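Local coordinates for surface glycoprotein (Trypanosoma brucei, PDB 5KLH) that probably acts as a sensor on the surface of insect-stage trypanosomes, this chain being the bilobed ectodomain of a transmembrane protein, at residues A[117-122]-A[131-136]; A[124-129]-A[147-152]. All blocks are in the same frame, centred on the assembly; numbering follows the deposited sequence.

Contact 1: residues A[117-122]-A[131-136]. With SO4 (sulfate ion), chain C.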
ATOM      1  N   GLU A 117      14.896  13.419 -24.134  1.00 16.30           N
ATOM      2  CA  GLU A 117      13.524  13.538 -24.628  1.00 19.92           C
ATOM      3  C   GLU A 117      12.507  12.914 -23.669  1.00 17.78           C
ATOM      4  O   GLU A 117      11.463  13.504 -23.405  1.00 17.78           O
ATOM      5  CB  GLU A 117      13.371  12.909 -26.016  1.00 16.26           C
ATOM      6  CG  GLU A 117      11.923  12.944 -26.518  1.00 18.38           C
ATOM      7  CD  GLU A 117      11.781  12.487 -27.962  1.00 28.41           C
ATOM      8  OE1 GLU A 117      12.588  11.642 -28.401  1.00 29.34           O
ATOM      9  OE2 GLU A 117      10.861  12.976 -28.656  1.00 30.00           O
ATOM     10  N   LYS A 118      12.807  11.719 -23.165  1.00 14.24           N
ATOM     11  CA  LYS A 118      11.907  11.046 -22.239  1.00 13.79           C
ATOM     12  C   LYS A 118      11.832  11.782 -20.903  1.00 16.42           C
ATOM     13  O   LYS A 118      10.769  11.824 -20.289  1.00 16.03           O
ATOM     14  CB  LYS A 118      12.333   9.592 -22.006  1.00 18.25           C
ATOM     15  CG  LYS A 118      12.080   8.681 -23.188  1.00 22.14           C
ATOM     16  CD  LYS A 118      10.602   8.505 -23.438  1.00 22.15           C
ATOM     17  CE  LYS A 118      10.379   7.372 -24.431  1.00 32.24           C
ATOM     18  NZ  LYS A 118      11.307   6.234 -24.143  1.00 39.58           N
ATOM     19  N   HIS A 119      12.949  12.356 -20.467  1.00 13.27           N
ATOM     20  CA  HIS A 119      12.960  13.149 -19.235  1.00 11.84           C
ATOM     21  C   HIS A 119      12.055  14.370 -19.390  1.00 16.36           C
ATOM     22  O   HIS A 119      11.240  14.669 -18.509  1.00 16.66           O
ATOM     23  CB  HIS A 119      14.385  13.576 -18.879  1.00 14.79           C
ATOM     24  CG  HIS A 119      14.478  14.333 -17.591  1.00 13.60           C
ATOM     25  ND1 HIS A 119      15.278  15.444 -17.436  1.00 17.96           N
ATOM     26  CD2 HIS A 119      13.864  14.141 -16.398  1.00 15.70           C
ATOM     27  CE1 HIS A 119      15.156  15.902 -16.201  1.00 18.22           C
ATOM     28  NE2 HIS A 119      14.302  15.129 -15.553  1.00 15.48           N
ATOM     29  N   GLU A 120      12.196  15.063 -20.517  1.00 19.72           N
ATOM     30  CA  GLU A 120      11.382  16.240 -20.812  1.00 18.44           C
ATOM     31  C   GLU A 120       9.894  15.905 -20.765  1.00 16.69           C
ATOM     32  O   GLU A 120       9.088  16.672 -20.244  1.00 17.81           O
ATOM     33  CB  GLU A 120      11.750  16.814 -22.184  1.00 14.96           C
ATOM     34  CG  GLU A 120      13.084  17.542 -22.224  1.00 26.30           C
ATOM     35  CD  GLU A 120      13.635  17.672 -23.636  1.00 28.36           C
ATOM     36  OE1 GLU A 120      12.914  17.320 -24.592  1.00 27.94           O
ATOM     37  OE2 GLU A 120      14.794  18.118 -23.789  1.00 27.92           O
ATOM     38  N   GLN A 121       9.540  14.747 -21.316  1.00 18.93           N
ATOM     39  CA  GLN A 121       8.157  14.286 -21.303  1.00 17.57           C
ATOM     40  C   GLN A 121       7.679  14.039 -19.870  1.00 21.21           C
ATOM     41  O   GLN A 121       6.584  14.458 -19.485  1.00 21.18           O
ATOM     42  CB  GLN A 121       8.014  13.011 -22.143  1.00 20.60           C
ATOM     43  CG  GLN A 121       6.586  12.535 -22.316  1.00 29.87           C
ATOM     44  CD  GLN A 121       6.461  11.439 -23.369  1.00 54.36           C
ATOM     45  OE1 GLN A 121       7.463  10.902 -23.851  1.00 51.65           O
ATOM     46  NE2 GLN A 121       5.225  11.111 -23.735  1.00 47.26           N
ATOM     47  N   PHE A 122       8.521  13.372 -19.086  1.00 15.50           N
ATOM     48  CA  PHE A 122       8.223  13.076 -17.691  1.00 16.49           C
ATOM     49  C   PHE A 122       8.044  14.349 -16.873  1.00 17.31           C
ATOM     50  O   PHE A 122       7.172  14.421 -16.006  1.00 16.83           O
ATOM     51  CB  PHE A 122       9.345  12.215 -17.093  1.00 18.25           C
ATOM     52  CG  PHE A 122       9.087  11.760 -15.678  1.00 22.74           C
ATOM     53  CD1 PHE A 122       8.321  10.629 -15.430  1.00 18.37           C
ATOM     54  CD2 PHE A 122       9.638  12.448 -14.598  1.00 16.46           C
ATOM     55  CE1 PHE A 122       8.095  10.192 -14.130  1.00 21.83           C
ATOM     56  CE2 PHE A 122       9.411  12.022 -13.297  1.00 15.79           C
ATOM     57  CZ  PHE A 122       8.642  10.892 -13.059  1.00 19.86           C
ATOM     58  N   GLY A 131       1.830  18.441 -10.159  1.00 23.41           N
ATOM     59  CA  GLY A 131       3.015  18.307  -9.337  1.00 18.43           C
ATOM     60  C   GLY A 131       3.946  19.492  -9.485  1.00 23.59           C
ATOM     61  O   GLY A 131       3.677  20.423 -10.256  1.00 26.52           O
ATOM     62  N   GLN A 132       5.024  19.467  -8.713  1.00 21.52           N
ATOM     63  CA  GLN A 132       6.139  20.383  -8.894  1.00 27.27           C
ATOM     64  C   GLN A 132       7.358  19.567  -9.273  1.00 21.59           C
ATOM     65  O   GLN A 132       7.545  18.470  -8.757  1.00 21.78           O
ATOM     66  CB  GLN A 132       6.390  21.197  -7.623  1.00 25.22           C
ATOM     67  CG  GLN A 132       5.364  22.295  -7.413  1.00 29.29           C
ATOM     68  CD  GLN A 132       5.425  22.903  -6.029  1.00 29.71           C
ATOM     69  OE1 GLN A 132       6.506  23.144  -5.489  1.00 39.56           O
ATOM     70  NE2 GLN A 132       4.259  23.138  -5.436  1.00 36.60           N
ATOM     71  N   TYR A 133       8.171  20.078 -10.188  1.00 17.77           N
ATOM     72  CA  TYR A 133       9.326  19.324 -10.643  1.00 16.81           C
ATOM     73  C   TYR A 133      10.634  19.914 -10.143  1.00 20.30           C
ATOM     74  O   TYR A 133      10.794  21.132 -10.032  1.00 21.79           O
ATOM     75  CB  TYR A 133       9.359  19.230 -12.177  1.00 16.58           C
ATOM     76  CG  TYR A 133      10.164  18.039 -12.631  1.00 15.33           C
ATOM     77  CD1 TYR A 133       9.600  16.768 -12.621  1.00 16.03           C
ATOM     78  CD2 TYR A 133      11.490  18.173 -13.024  1.00 17.54           C
ATOM     79  CE1 TYR A 133      10.331  15.661 -13.018  1.00 14.84           C
ATOM     80  CE2 TYR A 133      12.228  17.074 -13.421  1.00 19.15           C
ATOM     81  CZ  TYR A 133      11.637  15.822 -13.416  1.00 17.24           C
ATOM     82  OH  TYR A 133      12.376  14.730 -13.802  1.00 18.27           O
ATOM     83  N   SER A 134      11.575  19.031  -9.839  1.00 15.92           N
ATOM     84  CA  SER A 134      12.926  19.433  -9.502  1.00 18.90           C
ATOM     85  C   SER A 134      13.879  18.769 -10.484  1.00 23.09           C
ATOM     86  O   SER A 134      14.005  17.544 -10.486  1.00 19.41           O
ATOM     87  CB  SER A 134      13.263  19.048  -8.063  1.00 22.09           C
ATOM     88  OG  SER A 134      14.612  19.325  -7.761  1.00 23.96           O
ATOM     89  N   THR A 135      14.536  19.565 -11.325  1.00 17.16           N
ATOM     90  CA  THR A 135      15.488  19.018 -12.294  1.00 18.15           C
ATOM     91  C   THR A 135      16.861  18.901 -11.652  1.00 22.02           C
ATOM     92  O   THR A 135      17.357  19.852 -11.051  1.00 22.74           O
ATOM     93  CB  THR A 135      15.567  19.884 -13.566  1.00 17.64           C
ATOM     94  OG1 THR A 135      14.292  19.860 -14.225  1.00 18.78           O
ATOM     95  CG2 THR A 135      16.637  19.366 -14.512  1.00 20.30           C
ATOM     96  N   GLN A 136      17.463  17.722 -11.765  1.00 17.55           N
ATOM     97  CA  GLN A 136      18.762  17.466 -11.157  1.00 18.83           C
ATOM     98  C   GLN A 136      19.870  17.351 -12.186  1.00 19.42           C
ATOM     99  O   GLN A 136      20.999  17.773 -11.937  1.00 21.33           O
ATOM    100  CB  GLN A 136      18.706  16.191 -10.310  1.00 21.51           C
ATOM    101  CG  GLN A 136      17.849  16.322  -9.074  1.00 31.17           C
ATOM    102  CD  GLN A 136      18.418  17.323  -8.086  1.00 35.49           C
ATOM    103  OE1 GLN A 136      19.639  17.436  -7.925  1.00 38.32           O
ATOM    104  NE2 GLN A 136      17.534  18.066  -7.421  1.00 30.48           N
TER
HETATM  105  S   SO4 C 301      12.182  22.795 -13.842  1.00 29.14           S
HETATM  106  O1  SO4 C 301      13.003  23.041 -15.022  1.00 31.18           O
HETATM  107  O2  SO4 C 301      10.808  22.499 -14.258  1.00 22.86           O
HETATM  108  O3  SO4 C 301      12.767  21.672 -13.113  1.00 23.07           O
HETATM  109  O4  SO4 C 301      12.166  23.975 -12.973  1.00 36.35           O
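Y133 reaches from the strand to the helix and meets H119 with its hydroxyl and F122 with its ring edge. The hydroxyl bonds to the imidazole, with Y133 OH 2.6 Å from H119 NE2, near the plane of the H119 ring; either group could be the donor. The two rings are turned obliquely, their planes at 54° and their centroids 5.5 Å apart, so the link between them is the polar one at the hydroxyl and not a stack. About one turn further along, F122 approaches the edge of the tyrosine, F122 CD2 lying 3.6 Å from Y133 CE1, and the two side chains cross at about a right angle. Both H119 and F122 hold CG anti to the backbone N (chi1 -177° and -176°), which swings their rings over to the strand side. T135 adds a lighter touch: its methyl CG2 packs 4.1 Å from H119 CE1, at the imidazole edge. Its OG1 donates to sulfate O3 at 2.6 Å, the ion probably coming from the crystallisation liquor, and R123 also bonds to that hydroxyl. This is a helix packed on an antiparallel sheet in the disulfide-bearing part of the ectodomain: strand 132-135 runs roughly antiparallel to 117-122 and pairs with strand 145-164, while F99 of strand 85-100 packs against both H119 and Y133.

Contact 2: residues A[124-129]-A[147-152]. With SO4 (sulfate ion), chain C.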
ATOM      1  N   ASN A 124       7.170  17.372 -18.104  1.00 17.19           N
ATOM      2  CA  ASN A 124       5.934  18.009 -18.553  1.00 21.52           C
ATOM      3  C   ASN A 124       4.720  17.291 -17.991  1.00 20.82           C
ATOM      4  O   ASN A 124       3.708  17.920 -17.676  1.00 23.95           O
ATOM      5  CB  ASN A 124       5.856  18.050 -20.084  1.00 23.47           C
ATOM      6  CG  ASN A 124       6.885  18.982 -20.706  1.00 27.41           C
ATOM      7  OD1 ASN A 124       7.392  19.899 -20.058  1.00 25.07           O
ATOM      8  ND2 ASN A 124       7.192  18.750 -21.982  1.00 23.11           N
ATOM      9  N   LYS A 125       4.826  15.972 -17.863  1.00 21.07           N
ATOM     10  CA  LYS A 125       3.736  15.168 -17.327  1.00 21.78           C
ATOM     11  C   LYS A 125       3.481  15.529 -15.868  1.00 21.23           C
ATOM     12  O   LYS A 125       2.332  15.624 -15.421  1.00 22.73           O
ATOM     13  CB  LYS A 125       4.047  13.675 -17.462  1.00 23.76           C
ATOM     14  CG  LYS A 125       2.953  12.766 -16.931  1.00 30.39           C
ATOM     15  CD  LYS A 125       3.045  11.362 -17.515  1.00 34.05           C
ATOM     16  CE  LYS A 125       1.895  10.499 -17.024  1.00 40.65           C
ATOM     17  NZ  LYS A 125       1.876  10.384 -15.537  1.00 50.59           N
ATOM     18  N   CYS A 126       4.567  15.726 -15.133  1.00 19.14           N
ATOM     19  CA  CYS A 126       4.477  16.118 -13.735  1.00 19.53           C
ATOM     20  C   CYS A 126       3.597  17.354 -13.554  1.00 21.57           C
ATOM     21  O   CYS A 126       2.637  17.336 -12.780  1.00 22.32           O
ATOM     22  CB  CYS A 126       5.863  16.386 -13.178  1.00 17.87           C
ATOM     23  SG  CYS A 126       5.830  16.915 -11.461  1.00 20.53           S
ATOM     24  N   TYR A 127       3.925  18.414 -14.287  1.00 22.59           N
ATOM     25  CA  TYR A 127       3.164  19.655 -14.221  1.00 27.01           C
ATOM     26  C   TYR A 127       1.704  19.467 -14.631  1.00 26.63           C
ATOM     27  O   TYR A 127       0.810  20.081 -14.053  1.00 24.93           O
ATOM     28  CB  TYR A 127       3.831  20.719 -15.082  1.00 21.66           C
ATOM     29  CG  TYR A 127       5.089  21.259 -14.450  1.00 20.16           C
ATOM     30  CD1 TYR A 127       5.025  22.023 -13.295  1.00 18.15           C
ATOM     31  CD2 TYR A 127       6.335  20.999 -14.996  1.00 21.40           C
ATOM     32  CE1 TYR A 127       6.174  22.525 -12.699  1.00 22.55           C
ATOM     33  CE2 TYR A 127       7.494  21.500 -14.415  1.00 27.23           C
ATOM     34  CZ  TYR A 127       7.407  22.262 -13.263  1.00 22.48           C
ATOM     35  OH  TYR A 127       8.560  22.756 -12.689  1.00 25.37           O
ATOM     36  N   SER A 128       1.456  18.607 -15.609  1.00 25.77           N
ATOM     37  CA  SER A 128       0.090  18.329 -16.025  1.00 22.09           C
ATOM     38  C   SER A 128      -0.707  17.627 -14.918  1.00 29.94           C
ATOM     39  O   SER A 128      -1.934  17.707 -14.877  1.00 31.25           O
ATOM     40  CB  SER A 128       0.085  17.486 -17.303  1.00 32.63           C
ATOM     41  OG  SER A 128      -1.224  17.392 -17.847  1.00 45.51           O
ATOM     42  N   GLN A 129      -0.004  16.949 -14.018  1.00 29.50           N
ATOM     43  CA  GLN A 129      -0.653  16.207 -12.940  1.00 23.92           C
ATOM     44  C   GLN A 129      -0.713  17.038 -11.668  1.00 25.49           C
ATOM     45  O   GLN A 129      -1.078  16.534 -10.605  1.00 34.26           O
ATOM     46  CB  GLN A 129       0.082  14.888 -12.671  1.00 32.71           C
ATOM     47  CG  GLN A 129       0.017  13.902 -13.828  1.00 34.51           C
ATOM     48  CD  GLN A 129       0.864  12.656 -13.598  1.00 35.87           C
ATOM     49  OE1 GLN A 129       0.495  11.559 -14.023  1.00 47.04           O
ATOM     50  NE2 GLN A 129       2.013  12.824 -12.941  1.00 32.84           N
ATOM     51  N   GLY A 147      15.801  13.967 -12.367  1.00 15.02           N
ATOM     52  CA  GLY A 147      14.917  14.873 -11.659  1.00 17.81           C
ATOM     53  C   GLY A 147      13.792  14.115 -10.999  1.00 21.65           C
ATOM     54  O   GLY A 147      13.745  12.886 -11.081  1.00 18.47           O
ATOM     55  N   TYR A 148      12.893  14.830 -10.329  1.00 16.82           N
ATOM     56  CA  TYR A 148      11.785  14.154  -9.676  1.00 20.35           C
ATOM     57  C   TYR A 148      10.545  15.008  -9.586  1.00 16.82           C
ATOM     58  O   TYR A 148      10.612  16.231  -9.427  1.00 18.63           O
ATOM     59  CB  TYR A 148      12.183  13.667  -8.274  1.00 17.67           C
ATOM     60  CG  TYR A 148      12.462  14.737  -7.233  1.00 19.69           C
ATOM     61  CD1 TYR A 148      11.450  15.217  -6.405  1.00 23.40           C
ATOM     62  CD2 TYR A 148      13.747  15.216  -7.036  1.00 21.81           C
ATOM     63  CE1 TYR A 148      11.714  16.170  -5.429  1.00 19.65           C
ATOM     64  CE2 TYR A 148      14.020  16.165  -6.059  1.00 25.29           C
ATOM     65  CZ  TYR A 148      12.997  16.638  -5.264  1.00 30.58           C
ATOM     66  OH  TYR A 148      13.258  17.587  -4.298  1.00 30.68           O
ATOM     67  N   CYS A 149       9.409  14.338  -9.711  1.00 14.41           N
ATOM     68  CA  CYS A 149       8.118  14.967  -9.547  1.00 16.04           C
ATOM     69  C   CYS A 149       7.689  14.859  -8.096  1.00 23.10           C
ATOM     70  O   CYS A 149       7.806  13.791  -7.479  1.00 18.15           O
ATOM     71  CB  CYS A 149       7.075  14.322 -10.449  1.00 18.83           C
ATOM     72  SG  CYS A 149       5.510  15.193 -10.415  1.00 23.88           S
ATOM     73  N   LYS A 150       7.181  15.962  -7.556  1.00 14.95           N
ATOM     74  CA  LYS A 150       6.846  16.014  -6.143  1.00 18.60           C
ATOM     75  C   LYS A 150       5.354  16.222  -5.926  1.00 15.07           C
ATOM     76  O   LYS A 150       4.755  17.120  -6.514  1.00 17.96           O
ATOM     77  CB  LYS A 150       7.648  17.124  -5.468  1.00 24.23           C
ATOM     78  CG  LYS A 150       7.310  17.359  -4.020  1.00 23.52           C
ATOM     79  CD  LYS A 150       8.109  18.534  -3.471  1.00 28.87           C
ATOM     80  CE  LYS A 150       8.054  19.718  -4.425  1.00 39.23           C
ATOM     81  NZ  LYS A 150       9.357  19.904  -5.142  1.00 42.14           N
ATOM     82  N   GLN A 151       4.757  15.374  -5.089  1.00 12.31           N
ATOM     83  CA  GLN A 151       3.354  15.519  -4.731  1.00 13.80           C
ATOM     84  C   GLN A 151       3.202  15.495  -3.219  1.00 15.07           C
ATOM     85  O   GLN A 151       3.870  14.719  -2.538  1.00 16.68           O
ATOM     86  CB  GLN A 151       2.504  14.413  -5.369  1.00 18.74           C
ATOM     87  CG  GLN A 151       2.458  14.444  -6.896  1.00 20.55           C
ATOM     88  CD  GLN A 151       1.508  15.492  -7.457  1.00 27.01           C
ATOM     89  OE1 GLN A 151       0.967  16.325  -6.728  1.00 22.77           O
ATOM     90  NE2 GLN A 151       1.298  15.447  -8.773  1.00 23.66           N
ATOM     91  N   GLU A 152       2.336  16.358  -2.695  1.00 14.44           N
ATOM     92  CA  GLU A 152       2.046  16.366  -1.260  1.00 14.68           C
ATOM     93  C   GLU A 152       0.801  15.551  -0.961  1.00 13.07           C
ATOM     94  O   GLU A 152      -0.255  15.776  -1.564  1.00 12.55           O
ATOM     95  CB  GLU A 152       1.867  17.805  -0.744  1.00 13.31           C
ATOM     96  CG  GLU A 152       2.991  18.759  -1.134  1.00 14.24           C
ATOM     97  CD  GLU A 152       4.341  18.408  -0.523  1.00 19.82           C
ATOM     98  OE1 GLU A 152       4.410  17.608   0.438  1.00 16.80           O
ATOM     99  OE2 GLU A 152       5.353  18.950  -1.013  1.00 18.54           O
TER
HETATM  100  S   SO4 C 301      12.182  22.795 -13.842  1.00 29.14           S
HETATM  101  O1  SO4 C 301      13.003  23.041 -15.022  1.00 31.18           O
HETATM  102  O2  SO4 C 301      10.808  22.499 -14.258  1.00 22.86           O
HETATM  103  O3  SO4 C 301      12.767  21.672 -13.113  1.00 23.07           O
HETATM  104  O4  SO4 C 301      12.166  23.975 -12.973  1.00 36.35           O
HETATM  105  O   HOH W   1      -1.529  17.132  -7.344  1.00 33.65           O
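A disulfide joins helix 116-128 to strand 145-164 of the sheet it packs against, and this contact is built round that helix-to-strand crosslink between C126 and C149. C126 SG and C149 SG are 2.0 Å apart with a chi3 of 75°. The bond holds the backbones close, C126 CA lying 5.7 Å from C149 CA. Both cysteines point their CB atoms at the opposite segment and place SG anti to their own backbone N, so the two short side chains reach directly across and meet midway. Both residues are buried; Y133 of the neighbouring strand 132-135 packs on C126, while the backbone of C149 pairs with that of R97 in strand 85-100.

Beyond the disulfide the helix ends, and Q129, the first residue to leave helical geometry, is joined to the strand through its main chain. Q151 bends at chi2 and brings its amide to the end of the helix, where Q151 NE2 donates to Q129 O at 3.2 Å. The approach is far from straight on: the nitrogen sits above the carbonyl plane, with a C=O...N angle of 114°. The same amide group also works through its oxygen, which accepts from a water. Both polar atoms of the Q151 amide thus turn to the carbonyl of Q129, NE2 directly and OE1 through this water, whose link to the carbonyl is weak.

Y127 points away from strand segment 147-152 and deals with the sulfate instead: Y127 OH donates to sulfate O2 at 2.8 Å, the oxygen sitting in the plane of the phenol ring at its edge.

Contacts 1 and 2 are successive parts of one helix-on-sheet interface, their centres about 7 Å apart. Both draw on helix 116-128, and their strands, 132-135 and 145-164, are antiparallel neighbours: Q132 O lies 2.8 Å from K150 N and S134 O 2.9 Å from Y148 N, both probable hydrogen bonds. A side chain of contact 1 also packs on the backbone of contact 2, Y133 OH lying 3.2 Å from G147 C. Their segments alternate along the chain. The H119, F122 and Y133 contact and the disulfide hold one helix to two adjacent strands. The one sulfate touches both, taking hydrogen bonds from T135 in contact 1 and Y127 in contact 2.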